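PrgB (Enterococcus faecalis, PDB 6EVU) promotes cell aggregation, biofilm formation and conjugation through DNA binding and compaction, the chain described here being its adhesin domain. Local coordinates at residues K167-T171 / F213-F217; F282-M286 / S298-F302; F69-D75 / F158-N162. Residues are numbered along the deposited sequence.

Contact 1 of 3, residues K167-T171 / F213-F217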
loop_
_atom_site.group_PDB
_atom_site.type_symbol
_atom_site.label_atom_id
_atom_site.label_comp_id
_atom_site.label_asym_id
_atom_site.label_seq_id
_atom_site.Cartn_x
_atom_site.Cartn_y
_atom_site.Cartn_z
ATOM N N LYS A 167 -9.999 -15.388 -1.180
ATOM C CA LYS A 167 -9.133 -14.696 -2.132
ATOM C C LYS A 167 -8.416 -13.515 -1.485
ATOM O O LYS A 167 -8.890 -12.909 -0.506
ATOM C CB LYS A 167 -9.955 -14.198 -3.325
ATOM C CG LYS A 167 -10.526 -15.304 -4.198
ATOM C CD LYS A 167 -11.495 -14.619 -5.124
ATOM C CE LYS A 167 -10.825 -14.256 -6.448
ATOM N NZ LYS A 167 -9.354 -13.900 -6.420
ATOM N N ASP A 168 -7.267 -13.173 -2.057
ATOM C CA ASP A 168 -6.558 -11.961 -1.650
ATOM C C ASP A 168 -7.361 -10.695 -1.944
ATOM O O ASP A 168 -8.176 -10.640 -2.866
ATOM C CB ASP A 168 -5.214 -11.843 -2.405
ATOM C CG ASP A 168 -4.171 -12.871 -1.962
ATOM O OD1 ASP A 168 -4.441 -13.628 -1.009
ATOM O OD2 ASP A 168 -3.080 -12.903 -2.598
ATOM N N VAL A 169 -7.135 -9.679 -1.130
ATOM C CA VAL A 169 -7.282 -8.300 -1.580
ATOM C C VAL A 169 -6.009 -7.963 -2.343
ATOM O O VAL A 169 -4.923 -8.176 -1.816
ATOM C CB VAL A 169 -7.494 -7.362 -0.388
ATOM C CG1 VAL A 169 -7.544 -5.907 -0.803
ATOM C CG2 VAL A 169 -8.807 -7.737 0.326
ATOM N N LYS A 170 -6.124 -7.437 -3.569
ATOM C CA LYS A 170 -4.914 -6.998 -4.282
ATOM C C LYS A 170 -5.227 -5.881 -5.269
ATOM O O LYS A 170 -6.218 -5.953 -5.996
ATOM C CB LYS A 170 -4.210 -8.176 -4.984
ATOM C CG LYS A 170 -2.789 -7.753 -5.459
ATOM C CD LYS A 170 -1.977 -8.923 -5.965
ATOM C CE LYS A 170 -2.344 -9.318 -7.380
ATOM N NZ LYS A 170 -1.456 -10.471 -7.895
ATOM N N THR A 171 -4.387 -4.837 -5.273
ATOM C CA THR A 171 -4.549 -3.632 -6.064
ATOM C C THR A 171 -3.215 -3.312 -6.722
ATOM O O THR A 171 -2.180 -3.280 -6.030
ATOM C CB THR A 171 -4.980 -2.430 -5.202
ATOM O OG1 THR A 171 -6.182 -2.781 -4.458
ATOM C CG2 THR A 171 -5.255 -1.225 -6.066
ATOM N N PHE A 213 0.861 -7.512 2.147
ATOM C CA PHE A 213 1.981 -7.838 1.253
ATOM C C PHE A 213 2.109 -6.811 0.139
ATOM O O PHE A 213 1.202 -5.997 -0.100
ATOM C CB PHE A 213 1.809 -9.236 0.602
ATOM C CG PHE A 213 0.599 -9.341 -0.332
ATOM C CD1 PHE A 213 0.709 -9.025 -1.681
ATOM C CD2 PHE A 213 -0.619 -9.809 0.161
ATOM C CE1 PHE A 213 -0.367 -9.133 -2.531
ATOM C CE2 PHE A 213 -1.715 -9.952 -0.692
ATOM C CZ PHE A 213 -1.604 -9.608 -2.027
ATOM N N VAL A 214 3.252 -6.872 -0.558
ATOM C CA VAL A 214 3.429 -6.312 -1.882
ATOM C C VAL A 214 3.874 -7.416 -2.831
ATOM O O VAL A 214 4.396 -8.444 -2.406
ATOM C CB VAL A 214 4.442 -5.158 -1.862
ATOM C CG1 VAL A 214 3.851 -4.008 -1.071
ATOM C CG2 VAL A 214 5.854 -5.619 -1.240
ATOM N N SER A 215 3.625 -7.219 -4.128
ATOM C CA SER A 215 3.925 -8.258 -5.118
ATOM C C SER A 215 3.908 -7.631 -6.507
ATOM O O SER A 215 3.572 -6.447 -6.667
ATOM C CB SER A 215 2.915 -9.406 -5.037
ATOM O OG SER A 215 1.654 -8.895 -5.440
ATOM N N ASP A 216 4.204 -8.463 -7.522
ATOM C CA ASP A 216 4.025 -8.107 -8.928
ATOM C C ASP A 216 4.670 -6.757 -9.246
ATOM O O ASP A 216 4.078 -5.862 -9.855
ATOM C CB ASP A 216 2.555 -8.125 -9.307
ATOM C CG ASP A 216 1.909 -9.439 -8.957
ATOM O OD1 ASP A 216 2.332 -10.445 -9.545
ATOM O OD2 ASP A 216 1.039 -9.460 -8.055
ATOM N N PHE A 217 5.940 -6.652 -8.877
ATOM C CA PHE A 217 6.656 -5.430 -9.198
ATOM C C PHE A 217 6.723 -5.305 -10.714
ATOM O O PHE A 217 6.979 -6.288 -11.411
ATOM C CB PHE A 217 8.030 -5.450 -8.522
ATOM C CG PHE A 217 7.926 -5.084 -7.060
ATOM C CD1 PHE A 217 7.504 -6.021 -6.121
ATOM C CD2 PHE A 217 8.051 -3.753 -6.668
ATOM C CE1 PHE A 217 7.294 -5.643 -4.781
ATOM C CE2 PHE A 217 7.875 -3.351 -5.314
ATOM C CZ PHE A 217 7.508 -4.298 -4.373
#
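Strands 169-171 and 213-215 run in roughly the same direction, with axes 8.7 Å apart and inclined by 47°; K170 and V214 have the nearest CA atoms, also at 8.7 Å. This spacing is about twice that of paired neighbours, because strand 280-287 lies between them and hydrogen-bonds to both. The contact is therefore made mainly by side chains reaching across that strand. K170 points toward 213-217, its CD 3.8 Å from F213 CE1 at the ring edge and 3.7 Å from S215 OG, and ends in a salt bridge from NZ to D216 OD2 (2.7 Å). S215 OG donates to the same D216 OD2 (2.7 Å). F213 CZ lies 3.6 Å from V169 O. D168, near the same ring, forms a salt bridge with K238, which also makes a cation-pi contact with F213. The F213 ring covers the CA of its backbone-paired neighbour G285, a cross-strand Phe-Gly pair of the kind known as aromatic rescue of glycine, here in the GbpC-type adhesin domain of an antigen I/II family protein.

Contact 2 of 3, residues F282-M286 / S298-F302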
loop_
_atom_site.group_PDB
_atom_site.type_symbol
_atom_site.label_atom_id
_atom_site.label_comp_id
_atom_site.label_asym_id
_atom_site.label_seq_id
_atom_site.Cartn_x
_atom_site.Cartn_y
_atom_site.Cartn_z
ATOM N N PHE A 282 3.597 -1.412 -8.978
ATOM C CA PHE A 282 3.715 -2.609 -8.143
ATOM C C PHE A 282 2.318 -2.899 -7.616
ATOM O O PHE A 282 1.388 -2.101 -7.821
ATOM C CB PHE A 282 4.709 -2.405 -6.992
ATOM C CG PHE A 282 4.291 -1.305 -6.049
ATOM C CD1 PHE A 282 4.546 0.021 -6.338
ATOM C CD2 PHE A 282 3.598 -1.633 -4.867
ATOM C CE1 PHE A 282 4.099 1.040 -5.506
ATOM C CE2 PHE A 282 3.150 -0.635 -4.000
ATOM C CZ PHE A 282 3.390 0.713 -4.324
ATOM N N SER A 283 2.154 -4.061 -6.947
ATOM C CA SER A 283 0.854 -4.327 -6.307
ATOM C C SER A 283 0.953 -4.450 -4.792
ATOM O O SER A 283 2.000 -4.823 -4.231
ATOM C CB SER A 283 0.206 -5.602 -6.884
ATOM O OG SER A 283 -0.040 -5.374 -8.244
ATOM N N PHE A 284 -0.151 -4.147 -4.104
ATOM C CA PHE A 284 -0.172 -4.327 -2.649
ATOM C C PHE A 284 -1.471 -5.021 -2.269
ATOM O O PHE A 284 -2.464 -4.930 -2.984
ATOM C CB PHE A 284 0.025 -2.984 -1.875
ATOM C CG PHE A 284 -1.053 -1.939 -2.181
ATOM C CD1 PHE A 284 -2.201 -1.878 -1.430
ATOM C CD2 PHE A 284 -0.869 -1.042 -3.226
ATOM C CE1 PHE A 284 -3.187 -0.917 -1.704
ATOM C CE2 PHE A 284 -1.865 -0.046 -3.504
ATOM C CZ PHE A 284 -3.021 -0.029 -2.734
ATOM N N GLY A 285 -1.520 -5.651 -1.108
ATOM C CA GLY A 285 -2.745 -6.340 -0.782
ATOM C C GLY A 285 -2.714 -7.024 0.560
ATOM O O GLY A 285 -1.935 -6.662 1.460
ATOM N N MET A 286 -3.681 -7.907 0.724
ATOM C CA MET A 286 -3.828 -8.683 1.946
ATOM C C MET A 286 -4.092 -10.132 1.571
ATOM O O MET A 286 -4.932 -10.399 0.709
ATOM C CB MET A 286 -4.973 -8.152 2.820
ATOM C CG MET A 286 -4.978 -6.621 2.924
ATOM S SD MET A 286 -6.482 -6.054 3.819
ATOM C CE MET A 286 -6.061 -6.531 5.523
ATOM N N SER A 298 -9.557 -7.833 5.356
ATOM C CA SER A 298 -9.876 -7.374 4.017
ATOM C C SER A 298 -9.980 -5.848 3.879
ATOM O O SER A 298 -10.553 -5.370 2.887
ATOM C CB SER A 298 -11.201 -8.040 3.500
ATOM O OG SER A 298 -12.255 -7.940 4.483
ATOM N N ALA A 299 -9.418 -5.067 4.798
ATOM C CA ALA A 299 -9.268 -3.644 4.535
ATOM C C ALA A 299 -7.920 -3.182 5.081
ATOM O O ALA A 299 -7.507 -3.601 6.160
ATOM C CB ALA A 299 -10.368 -2.829 5.223
ATOM N N GLN A 300 -7.265 -2.284 4.326
ATOM C CA GLN A 300 -5.918 -1.888 4.725
ATOM C C GLN A 300 -5.694 -0.416 4.396
ATOM O O GLN A 300 -6.384 0.194 3.577
ATOM C CB GLN A 300 -4.867 -2.755 3.996
ATOM C CG GLN A 300 -4.752 -2.378 2.516
ATOM C CD GLN A 300 -3.980 -3.430 1.722
ATOM O OE1 GLN A 300 -4.471 -4.029 0.785
ATOM N NE2 GLN A 300 -2.727 -3.622 2.091
ATOM N N TRP A 301 -4.643 0.130 5.037
ATOM C CA TRP A 301 -4.154 1.460 4.701
ATOM C C TRP A 301 -2.842 1.275 3.964
ATOM O O TRP A 301 -1.953 0.608 4.497
ATOM C CB TRP A 301 -3.946 2.252 5.998
ATOM C CG TRP A 301 -3.261 3.591 5.795
ATOM C CD1 TRP A 301 -3.293 4.347 4.678
ATOM C CD2 TRP A 301 -2.446 4.309 6.744
ATOM N NE1 TRP A 301 -2.544 5.489 4.825
ATOM C CE2 TRP A 301 -2.012 5.488 6.091
ATOM C CE3 TRP A 301 -2.006 4.048 8.054
ATOM C CZ2 TRP A 301 -1.174 6.427 6.744
ATOM C CZ3 TRP A 301 -1.206 4.993 8.697
ATOM C CH2 TRP A 301 -0.781 6.139 8.023
ATOM N N PHE A 302 -2.730 1.835 2.763
ATOM C CA PHE A 302 -1.474 1.801 2.012
ATOM C C PHE A 302 -1.014 3.243 1.831
ATOM O O PHE A 302 -1.600 3.991 1.060
ATOM C CB PHE A 302 -1.571 1.114 0.646
ATOM C CG PHE A 302 -0.215 1.005 0.020
ATOM C CD1 PHE A 302 0.660 -0.001 0.470
ATOM C CD2 PHE A 302 0.250 1.980 -0.817
ATOM C CE1 PHE A 302 1.940 -0.104 -0.025
ATOM C CE2 PHE A 302 1.595 1.914 -1.320
ATOM C CZ PHE A 302 2.418 0.881 -0.915
HETATM O O HOH W 1 -5.035 -3.841 -2.123
#
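F302 lays its ring on that of F284 in an offset stack, the centroids 4.2 Å apart and the planes at 12°. The base of the F302 side chain adds to this overlap: its CB sits over the F284 face, 3.8 Å from the ring centroid, in a CH-pi contact. F282 completes an aromatic cluster at an oblique angle, its CE2 3.5 Å from F302 CZ. The two strands belong to different sheets; their directions differ by 145°, and even M286 CA and S298 CA are 6.5 Å apart, too far for backbone pairing, so side chains bridge the gap.

Next to the rings stands Q300, whose amide is engaged at both ends. NE2 donates to G285 O (3.2 Å), and OE1 accepts from a water, 3.0 Å from it, that also donates to F284 O at 2.9 Å. M286 closes the far end of the contact, its CG 3.4 Å from Q300 OE1 and its SD lodged against the backbone, 3.2 Å from A299 N. W301 points away from strand 282-286 and stacks on F158, on the other side of its own sheet.

All the touching residues are buried. The interface thus joins two facing sheets by aromatic packing, while the buried Q300 amide is satisfied by G285 O and, through the water, by F284 O, two carbonyls already used in sheet pairing.

Contact 3 of 3, residues F69-D75 / F158-N162. With PO4 (phosphate ion), chain B.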
loop_
_atom_site.group_PDB
_atom_site.type_symbol
_atom_site.label_atom_id
_atom_site.label_comp_id
_atom_site.label_asym_id
_atom_site.label_seq_id
_atom_site.Cartn_x
_atom_site.Cartn_y
_atom_site.Cartn_z
ATOM N N PHE A 69 -11.656 1.219 8.756
ATOM C CA PHE A 69 -11.515 -0.136 8.242
ATOM C C PHE A 69 -12.849 -0.854 8.289
ATOM O O PHE A 69 -13.163 -1.650 7.397
ATOM C CB PHE A 69 -10.431 -0.889 9.033
ATOM C CG PHE A 69 -9.087 -0.182 9.034
ATOM C CD1 PHE A 69 -8.292 -0.207 7.907
ATOM C CD2 PHE A 69 -8.649 0.503 10.167
ATOM C CE1 PHE A 69 -7.103 0.447 7.866
ATOM C CE2 PHE A 69 -7.415 1.171 10.160
ATOM C CZ PHE A 69 -6.642 1.132 8.991
ATOM N N THR A 70 -13.605 -0.650 9.374
ATOM C CA THR A 70 -14.906 -1.293 9.485
ATOM C C THR A 70 -15.822 -0.782 8.383
ATOM O O THR A 70 -16.526 -1.575 7.754
ATOM C CB THR A 70 -15.482 -1.053 10.878
ATOM O OG1 THR A 70 -14.657 -1.732 11.849
ATOM C CG2 THR A 70 -16.913 -1.636 10.980
ATOM N N LYS A 71 -15.804 0.528 8.121
ATOM C CA LYS A 71 -16.581 1.085 7.017
ATOM C C LYS A 71 -16.190 0.477 5.671
ATOM O O LYS A 71 -17.058 0.283 4.794
ATOM C CB LYS A 71 -16.432 2.609 6.982
ATOM C CG LYS A 71 -17.121 3.268 8.184
ATOM C CD LYS A 71 -16.868 4.788 8.163
ATOM C CE LYS A 71 -17.541 5.475 9.369
ATOM N NZ LYS A 71 -17.338 6.966 9.202
ATOM N N LEU A 72 -14.911 0.218 5.479
ATOM C CA LEU A 72 -14.424 -0.386 4.254
ATOM C C LEU A 72 -14.886 -1.815 4.034
ATOM O O LEU A 72 -15.104 -2.218 2.920
ATOM C CB LEU A 72 -12.908 -0.316 4.174
ATOM C CG LEU A 72 -12.359 1.051 3.819
ATOM C CD1 LEU A 72 -10.883 1.129 4.125
ATOM C CD2 LEU A 72 -12.630 1.372 2.365
ATOM N N ARG A 73 -15.009 -2.586 5.109
ATOM C CA ARG A 73 -15.356 -3.991 4.982
ATOM C C ARG A 73 -16.835 -4.324 4.809
ATOM O O ARG A 73 -17.437 -4.982 5.620
ATOM C CB ARG A 73 -14.776 -4.781 6.153
ATOM C CG ARG A 73 -13.268 -4.800 6.200
ATOM C CD ARG A 73 -12.746 -5.755 7.249
ATOM N NE ARG A 73 -13.354 -5.452 8.522
ATOM C CZ ARG A 73 -12.826 -4.652 9.431
ATOM N NH1 ARG A 73 -11.648 -4.107 9.249
ATOM N NH2 ARG A 73 -13.481 -4.420 10.535
ATOM N N LYS A 74 -17.386 -3.843 3.719
ATOM C CA LYS A 74 -18.737 -4.111 3.309
ATOM C C LYS A 74 -18.717 -4.158 1.781
ATOM O O LYS A 74 -17.857 -3.583 1.146
ATOM C CB LYS A 74 -19.746 -3.120 3.875
ATOM C CG LYS A 74 -19.582 -1.676 3.479
ATOM C CD LYS A 74 -20.760 -0.854 3.980
ATOM C CE LYS A 74 -20.489 0.639 3.902
ATOM N NZ LYS A 74 -19.619 1.074 5.006
ATOM N N ASP A 75 -19.665 -4.868 1.208
ATOM C CA ASP A 75 -19.710 -5.028 -0.241
ATOM C C ASP A 75 -20.530 -3.877 -0.801
ATOM O O ASP A 75 -21.735 -3.791 -0.533
ATOM C CB ASP A 75 -20.345 -6.375 -0.574
ATOM C CG ASP A 75 -20.228 -6.724 -2.038
ATOM O OD1 ASP A 75 -20.037 -5.843 -2.872
ATOM O OD2 ASP A 75 -20.298 -7.922 -2.349
ATOM N N PHE A 158 -6.962 4.121 1.372
ATOM C CA PHE A 158 -7.469 3.039 2.216
ATOM C C PHE A 158 -8.330 2.174 1.335
ATOM O O PHE A 158 -9.177 2.701 0.615
ATOM C CB PHE A 158 -8.301 3.589 3.381
ATOM C CG PHE A 158 -7.505 4.419 4.372
ATOM C CD1 PHE A 158 -7.165 5.726 4.053
ATOM C CD2 PHE A 158 -7.126 3.906 5.635
ATOM C CE1 PHE A 158 -6.438 6.542 4.997
ATOM C CE2 PHE A 158 -6.364 4.703 6.552
ATOM C CZ PHE A 158 -6.039 5.993 6.223
ATOM N N ILE A 159 -8.098 0.858 1.332
ATOM C CA ILE A 159 -8.783 -0.013 0.374
ATOM C C ILE A 159 -9.324 -1.225 1.107
ATOM O O ILE A 159 -8.627 -1.848 1.923
ATOM C CB ILE A 159 -7.817 -0.409 -0.781
ATOM C CG1 ILE A 159 -7.538 0.866 -1.662
ATOM C CG2 ILE A 159 -8.386 -1.614 -1.655
ATOM C CD1 ILE A 159 -6.538 0.714 -2.717
ATOM N N GLY A 160 -10.547 -1.641 0.752
ATOM C CA GLY A 160 -11.048 -2.841 1.414
ATOM C C GLY A 160 -12.422 -3.221 0.898
ATOM O O GLY A 160 -13.051 -2.471 0.143
ATOM N N THR A 161 -12.890 -4.388 1.354
ATOM C CA THR A 161 -14.231 -4.871 1.020
ATOM C C THR A 161 -14.611 -5.963 2.022
ATOM O O THR A 161 -13.854 -6.291 2.925
ATOM C CB THR A 161 -14.288 -5.361 -0.436
ATOM O OG1 THR A 161 -15.684 -5.609 -0.768
ATOM C CG2 THR A 161 -13.537 -6.678 -0.593
ATOM N N ASN A 162 -15.796 -6.501 1.863
ATOM C CA ASN A 162 -16.286 -7.620 2.654
ATOM C C ASN A 162 -15.556 -8.899 2.270
ATOM O O ASN A 162 -15.371 -9.173 1.083
ATOM C CB ASN A 162 -17.788 -7.751 2.318
ATOM C CG ASN A 162 -18.474 -8.785 3.092
ATOM O OD1 ASN A 162 -18.270 -8.942 4.297
ATOM N ND2 ASN A 162 -19.376 -9.472 2.424
HETATM P P PO4 B . -15.061 -8.801 9.424
HETATM O O1 PO4 B . -13.969 -8.821 10.478
HETATM O O2 PO4 B . -14.590 -9.662 8.252
HETATM O O3 PO4 B . -16.312 -9.434 10.010
HETATM O O4 PO4 B . -15.474 -7.437 8.949
HETATM O O HOH W 2 -19.978 -9.698 -0.461
#
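F69, near the start of the short helix 68-72, brushes the ring edge of F158 with its own ring, F69 CE1 to F158 CD2 at 4.1 Å. One turn on, L72 points toward strand 158-160 and sets CD1 3.6 Å from F158 CB. Its backbone comes close to G160, the two CA atoms being 5.0 Å apart; a side chain on G160 would point at the helix, and an ideal CB would lie only 3.2 Å from L72 CB.

At R73 the helix ends in an inverse gamma turn, closed by a weak hydrogen bond from K74 N to L72 O (2.9 Å). Main chain now runs against main chain: T161 CA lies 3.4 Å from L72 O, and R73 CA 3.4 Å from T161 O, both as CA-H...O contacts. The R73 side chain leads away, NE donating to phosphate O4 at 2.9 Å; the ion, probably from the crystallisation liquor, is also bound by V296 N. K74 turns back, NZ donating to K71 O (2.7 Å), while N146 bonds the L72 and K74 carbonyls. D75, which also bonds S142, meets N162 through a water 2.6 Å from D75 OD2 and 3.0 Å from N162 ND2.

No direct conventional hydrogen bond joins the segments. The join rests on backbone proximity at G160, apolar packing and CA-H...O contacts, with the polar links indirect.

The three contacts close in series along the chain; none nests in or crosses another. Contact 3 comes first, returning strand 157-160 to helix 68-72 over 82 intervening residues. The chain then passes into the other sheet as strand 169-179, where contact 1 closes a loop of 41 residues. Contact 2 follows with the shortest loop, 11 residues, and joins the two sheets. Its strand 280-287 is the one that separates the partners of contact 1, with S283 N 2.8 Å from S215 O and M286 N 2.8 Å from V169 O. Its other strand, 299-302, pairs with 157-160, Q300 N lying 2.8 Å from I159 O; contact 3 puts the helix on one face of that sheet and contact 2 the other sheet on the opposite face.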